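CHIR AB1 (Gallus gallus, PDB 2VSD) probably acts as a classical avian Fc receptor, binding the Fc part of antibody through this extracellular immunoglobulin domain. Local coordinates at residues V35-D46 with D54-V62. Sequence-based numbering, arbitrary orientation.
Unlike the reference sequence in segment 35-46: Asp-46 (reference Asn). With NAG (2-acetamido-2-deoxy-beta-D-glucopyranose), chain B.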
loop_
_atom_site.group_PDB
_atom_site.type_symbol
_atom_site.label_atom_id
_atom_site.label_comp_id
_atom_site.label_asym_id
_atom_site.label_seq_id
_atom_site.Cartn_x
_atom_site.Cartn_y
_atom_site.Cartn_z
ATOM N N VAL A 35 -1.678 -2.140 -8.819
ATOM C CA VAL A 35 -2.093 -3.423 -8.249
ATOM C C VAL A 35 -1.240 -3.686 -7.013
ATOM O O VAL A 35 -0.037 -3.434 -7.048
ATOM C CB VAL A 35 -1.927 -4.554 -9.259
ATOM C CG1 VAL A 35 -2.523 -5.850 -8.712
ATOM C CG2 VAL A 35 -2.601 -4.178 -10.596
ATOM N N GLN A 36 -1.863 -4.160 -5.935
ATOM C CA GLN A 36 -1.125 -4.436 -4.699
ATOM C C GLN A 36 -1.144 -5.920 -4.343
ATOM O O GLN A 36 -2.201 -6.566 -4.447
ATOM C CB GLN A 36 -1.787 -3.701 -3.563
ATOM C CG GLN A 36 -1.788 -2.188 -3.768
ATOM C CD GLN A 36 -2.452 -1.419 -2.651
ATOM O OE1 GLN A 36 -3.259 -1.956 -1.878
ATOM N NE2 GLN A 36 -2.141 -0.111 -2.580
ATOM N N LEU A 37 -0.019 -6.432 -3.853
ATOM C CA LEU A 37 -0.009 -7.763 -3.287
ATOM C C LEU A 37 0.172 -7.624 -1.784
ATOM O O LEU A 37 1.160 -7.032 -1.340
ATOM C CB LEU A 37 1.122 -8.625 -3.876
ATOM C CG LEU A 37 1.113 -10.105 -3.413
ATOM C CD1 LEU A 37 -0.024 -10.914 -4.088
ATOM C CD2 LEU A 37 2.459 -10.725 -3.744
ATOM N N TRP A 38 -0.733 -8.256 -1.042
ATOM C CA TRP A 38 -0.789 -8.184 0.421
ATOM C C TRP A 38 -0.476 -9.554 0.969
ATOM O O TRP A 38 -0.912 -10.580 0.391
ATOM C CB TRP A 38 -2.195 -7.819 0.869
ATOM C CG TRP A 38 -2.507 -6.387 0.596
ATOM C CD1 TRP A 38 -2.632 -5.795 -0.633
ATOM C CD2 TRP A 38 -2.710 -5.363 1.573
ATOM N NE1 TRP A 38 -2.941 -4.440 -0.470
ATOM C CE2 TRP A 38 -2.979 -4.156 0.869
ATOM C CE3 TRP A 38 -2.717 -5.350 2.980
ATOM C CZ2 TRP A 38 -3.216 -2.935 1.522
ATOM C CZ3 TRP A 38 -2.969 -4.138 3.644
ATOM C CH2 TRP A 38 -3.219 -2.933 2.902
ATOM N N LEU A 39 0.286 -9.573 2.061
ATOM C CA LEU A 39 0.644 -10.826 2.752
ATOM C C LEU A 39 0.234 -10.703 4.221
ATOM O O LEU A 39 0.681 -9.755 4.902
ATOM C CB LEU A 39 2.163 -11.101 2.614
ATOM C CG LEU A 39 2.749 -12.207 3.512
ATOM C CD1 LEU A 39 1.984 -13.558 3.313
ATOM C CD2 LEU A 39 4.246 -12.427 3.265
ATOM N N ASN A 40 -0.631 -11.617 4.702
ATOM C CA ASN A 40 -1.067 -11.598 6.112
ATOM C C ASN A 40 -1.653 -10.235 6.499
ATOM O O ASN A 40 -1.483 -9.753 7.643
ATOM C CB ASN A 40 0.086 -11.943 7.070
ATOM C CG ASN A 40 0.632 -13.347 6.877
ATOM O OD1 ASN A 40 0.073 -14.168 6.131
ATOM N ND2 ASN A 40 1.787 -13.597 7.534
ATOM N N GLY A 41 -2.340 -9.610 5.545
ATOM C CA GLY A 41 -3.068 -8.364 5.844
ATOM C C GLY A 41 -2.194 -7.118 5.859
ATOM O O GLY A 41 -2.627 -6.055 6.348
ATOM N N THR A 42 -0.970 -7.224 5.331
ATOM C CA THR A 42 -0.060 -6.077 5.220
ATOM C C THR A 42 0.445 -6.024 3.769
ATOM O O THR A 42 0.723 -7.063 3.166
ATOM C CB THR A 42 1.127 -6.231 6.213
ATOM O OG1 THR A 42 0.636 -6.169 7.568
ATOM C CG2 THR A 42 2.197 -5.158 6.001
ATOM N N LEU A 43 0.532 -4.824 3.204
ATOM C CA LEU A 43 1.025 -4.663 1.824
ATOM C C LEU A 43 2.456 -5.170 1.686
ATOM O O LEU A 43 3.346 -4.768 2.500
ATOM C CB LEU A 43 0.970 -3.164 1.424
ATOM C CG LEU A 43 1.583 -2.827 0.066
ATOM C CD1 LEU A 43 0.567 -3.269 -0.954
ATOM C CD2 LEU A 43 1.904 -1.302 -0.125
ATOM N N ARG A 44 2.679 -6.039 0.675
ATOM C CA ARG A 44 4.026 -6.500 0.373
ATOM C C ARG A 44 4.653 -5.788 -0.833
ATOM O O ARG A 44 5.727 -5.181 -0.703
ATOM C CB ARG A 44 4.091 -8.037 0.218
ATOM C CG ARG A 44 5.547 -8.503 0.185
ATOM C CD ARG A 44 5.720 -9.975 0.126
ATOM N NE ARG A 44 7.157 -10.267 0.053
ATOM C CZ ARG A 44 7.706 -11.478 0.038
ATOM N NH1 ARG A 44 6.951 -12.573 0.144
ATOM N NH2 ARG A 44 9.034 -11.584 -0.051
ATOM N N PHE A 45 3.984 -5.854 -1.987
ATOM C CA PHE A 45 4.470 -5.260 -3.240
ATOM C C PHE A 45 3.343 -4.500 -3.886
ATOM O O PHE A 45 2.151 -4.779 -3.656
ATOM C CB PHE A 45 4.861 -6.346 -4.251
ATOM C CG PHE A 45 5.954 -7.262 -3.784
ATOM C CD1 PHE A 45 7.207 -6.750 -3.444
ATOM C CD2 PHE A 45 5.746 -8.634 -3.737
ATOM C CE1 PHE A 45 8.248 -7.597 -3.062
ATOM C CE2 PHE A 45 6.771 -9.490 -3.348
ATOM C CZ PHE A 45 8.011 -8.974 -3.011
ATOM N N ASP A 46 3.708 -3.528 -4.709
ATOM C CA ASP A 46 2.722 -2.989 -5.640
ATOM C C ASP A 46 3.405 -2.788 -6.970
ATOM O O ASP A 46 4.644 -2.781 -7.036
ATOM C CB ASP A 46 2.028 -1.720 -5.115
ATOM C CG ASP A 46 2.958 -0.504 -5.026
ATOM O OD1 ASP A 46 4.113 -0.562 -5.457
ATOM O OD2 ASP A 46 2.504 0.504 -4.472
ATOM N N ASP A 54 -4.312 -8.298 -18.871
ATOM C CA ASP A 54 -5.414 -8.963 -18.145
ATOM C C ASP A 54 -5.087 -9.168 -16.663
ATOM O O ASP A 54 -5.972 -9.493 -15.875
ATOM C CB ASP A 54 -5.729 -10.340 -18.752
ATOM C CG ASP A 54 -6.603 -10.247 -19.975
ATOM O OD1 ASP A 54 -7.632 -9.515 -19.922
ATOM O OD2 ASP A 54 -6.258 -10.910 -20.981
ATOM N N ALA A 55 -3.810 -9.002 -16.318
ATOM C CA ALA A 55 -3.296 -9.320 -14.968
ATOM C C ALA A 55 -1.992 -8.588 -14.662
ATOM O O ALA A 55 -1.279 -8.159 -15.572
ATOM C CB ALA A 55 -3.079 -10.843 -14.837
ATOM N N ALA A 56 -1.695 -8.416 -13.374
ATOM C CA ALA A 56 -0.356 -8.027 -12.933
ATOM C C ALA A 56 0.197 -9.288 -12.303
ATOM O O ALA A 56 -0.534 -9.975 -11.618
ATOM C CB ALA A 56 -0.430 -6.928 -11.876
ATOM N N GLU A 57 1.467 -9.593 -12.548
ATOM C CA GLU A 57 2.094 -10.777 -11.968
ATOM C C GLU A 57 3.191 -10.326 -11.033
ATOM O O GLU A 57 3.985 -9.442 -11.389
ATOM C CB GLU A 57 2.703 -11.671 -13.054
ATOM C CG GLU A 57 1.667 -12.478 -13.809
ATOM C CD GLU A 57 2.280 -13.586 -14.639
ATOM O OE1 GLU A 57 3.506 -13.567 -14.877
ATOM O OE2 GLU A 57 1.520 -14.488 -15.043
ATOM N N PHE A 58 3.233 -10.921 -9.842
ATOM C CA PHE A 58 4.298 -10.655 -8.903
ATOM C C PHE A 58 5.083 -11.944 -8.831
ATOM O O PHE A 58 4.590 -12.937 -8.289
ATOM C CB PHE A 58 3.718 -10.326 -7.514
ATOM C CG PHE A 58 2.807 -9.132 -7.506
ATOM C CD1 PHE A 58 3.314 -7.858 -7.213
ATOM C CD2 PHE A 58 1.452 -9.261 -7.821
ATOM C CE1 PHE A 58 2.480 -6.751 -7.215
ATOM C CE2 PHE A 58 0.611 -8.155 -7.837
ATOM C CZ PHE A 58 1.122 -6.898 -7.531
ATOM N N SER A 59 6.298 -11.949 -9.358
ATOM C CA SER A 59 7.117 -13.157 -9.317
ATOM C C SER A 59 8.292 -12.871 -8.413
ATOM O O SER A 59 8.941 -11.813 -8.559
ATOM C CB SER A 59 7.626 -13.544 -10.705
ATOM O OG SER A 59 6.560 -13.914 -11.549
ATOM N N PHE A 60 8.550 -13.785 -7.480
ATOM C CA PHE A 60 9.664 -13.609 -6.539
ATOM C C PHE A 60 10.205 -14.937 -6.043
ATOM O O PHE A 60 9.520 -15.993 -6.102
ATOM C CB PHE A 60 9.279 -12.702 -5.366
ATOM C CG PHE A 60 8.046 -13.140 -4.613
ATOM C CD1 PHE A 60 8.153 -13.935 -3.469
ATOM C CD2 PHE A 60 6.777 -12.722 -5.021
ATOM C CE1 PHE A 60 7.021 -14.332 -2.764
ATOM C CE2 PHE A 60 5.650 -13.118 -4.330
ATOM C CZ PHE A 60 5.760 -13.900 -3.193
ATOM N N ALA A 61 11.447 -14.897 -5.571
ATOM C CA ALA A 61 12.041 -16.094 -4.996
ATOM C C ALA A 61 11.575 -16.242 -3.556
ATOM O O ALA A 61 11.441 -15.246 -2.831
ATOM C CB ALA A 61 13.556 -15.995 -5.061
ATOM N N VAL A 62 11.318 -17.478 -3.142
ATOM C CA VAL A 62 11.046 -17.780 -1.738
ATOM C C VAL A 62 12.407 -17.817 -1.040
ATOM O O VAL A 62 13.259 -18.671 -1.372
ATOM C CB VAL A 62 10.300 -19.116 -1.603
ATOM C CG1 VAL A 62 10.015 -19.438 -0.132
ATOM C CG2 VAL A 62 8.970 -19.080 -2.445
HETATM C C1 NAG B . 2.437 -14.894 7.466
HETATM C C2 NAG B . 3.857 -14.672 8.004
HETATM C C3 NAG B . 4.642 -15.985 8.246
HETATM C C4 NAG B . 3.760 -17.048 8.911
HETATM C C5 NAG B . 2.384 -17.107 8.221
HETATM C C6 NAG B . 1.387 -18.107 8.833
HETATM C C7 NAG B . 4.822 -12.481 7.358
HETATM C C8 NAG B . 4.008 -11.858 8.417
HETATM N N2 NAG B . 4.666 -13.800 7.136
HETATM O O3 NAG B . 5.798 -15.686 9.034
HETATM O O4 NAG B . 4.264 -18.369 8.789
HETATM O O5 NAG B . 1.768 -15.825 8.276
HETATM O O6 NAG B . 1.271 -17.831 10.230
HETATM O O7 NAG B . 5.559 -11.712 6.691
HETATM O O HOH W 1 11.316 -13.791 -0.345
#
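The Phe-58 ring carries Leu-37 over the centre of one face, with Leu-37 CB 3.8 Å from the ring centroid, a CH-pi contact. At its edge, in the ring plane, Phe-58 CZ meets Val-35 O. CG of Phe-58 stands anti to the carbonyl carbon (chi1 -59°), which directs the ring toward the hairpin, Leu-37 CB and Phe-45 CB on one side of it. Phe-45 CB touches Phe-58 CD1 at 3.7 Å. The Phe-60 ring takes Phe-45 CE2 over one face, 3.6 Å from Phe-60 CD2. The two rings meet obliquely, their planes 54° apart. On the Phe-45 ring, Arg-44 CG sits over the centre of one face.

The domain is an immunoglobulin beta sandwich. Hairpin 35-46 belongs to one sheet and strand 55-61 to the other. No direct hydrogen bond joins the segments; they meet by packing, some of it ring on backbone. A classic beta bulge turns both Arg-44 and Phe-45 toward strand 55-61; Leu-37 O accepts from both backbone nitrogens. At the end away from Arg-44, Val-35 CG2 packs on Ala-56 CB at 3.7 Å. Val-35 also touches Cys-26, which is disulfide-bonded to Cys-73.

The extended Arg-44 chain crosses to Phe-60 in an off-centre cation-pi contact, Arg-44 CZ 4.5 Å from the Phe-60 ring centroid. Arg-44 NH1 forms a salt bridge with Asp-67. A water in the guanidinium plane accepts from Arg-44 NH2 and donates to Ala-61 O, bridging the segments. At the hairpin tip, a type I' turn from Leu-39 to Thr-42 holds Asn-40, whose ND2 is covalently bonded to C1 of the glycan.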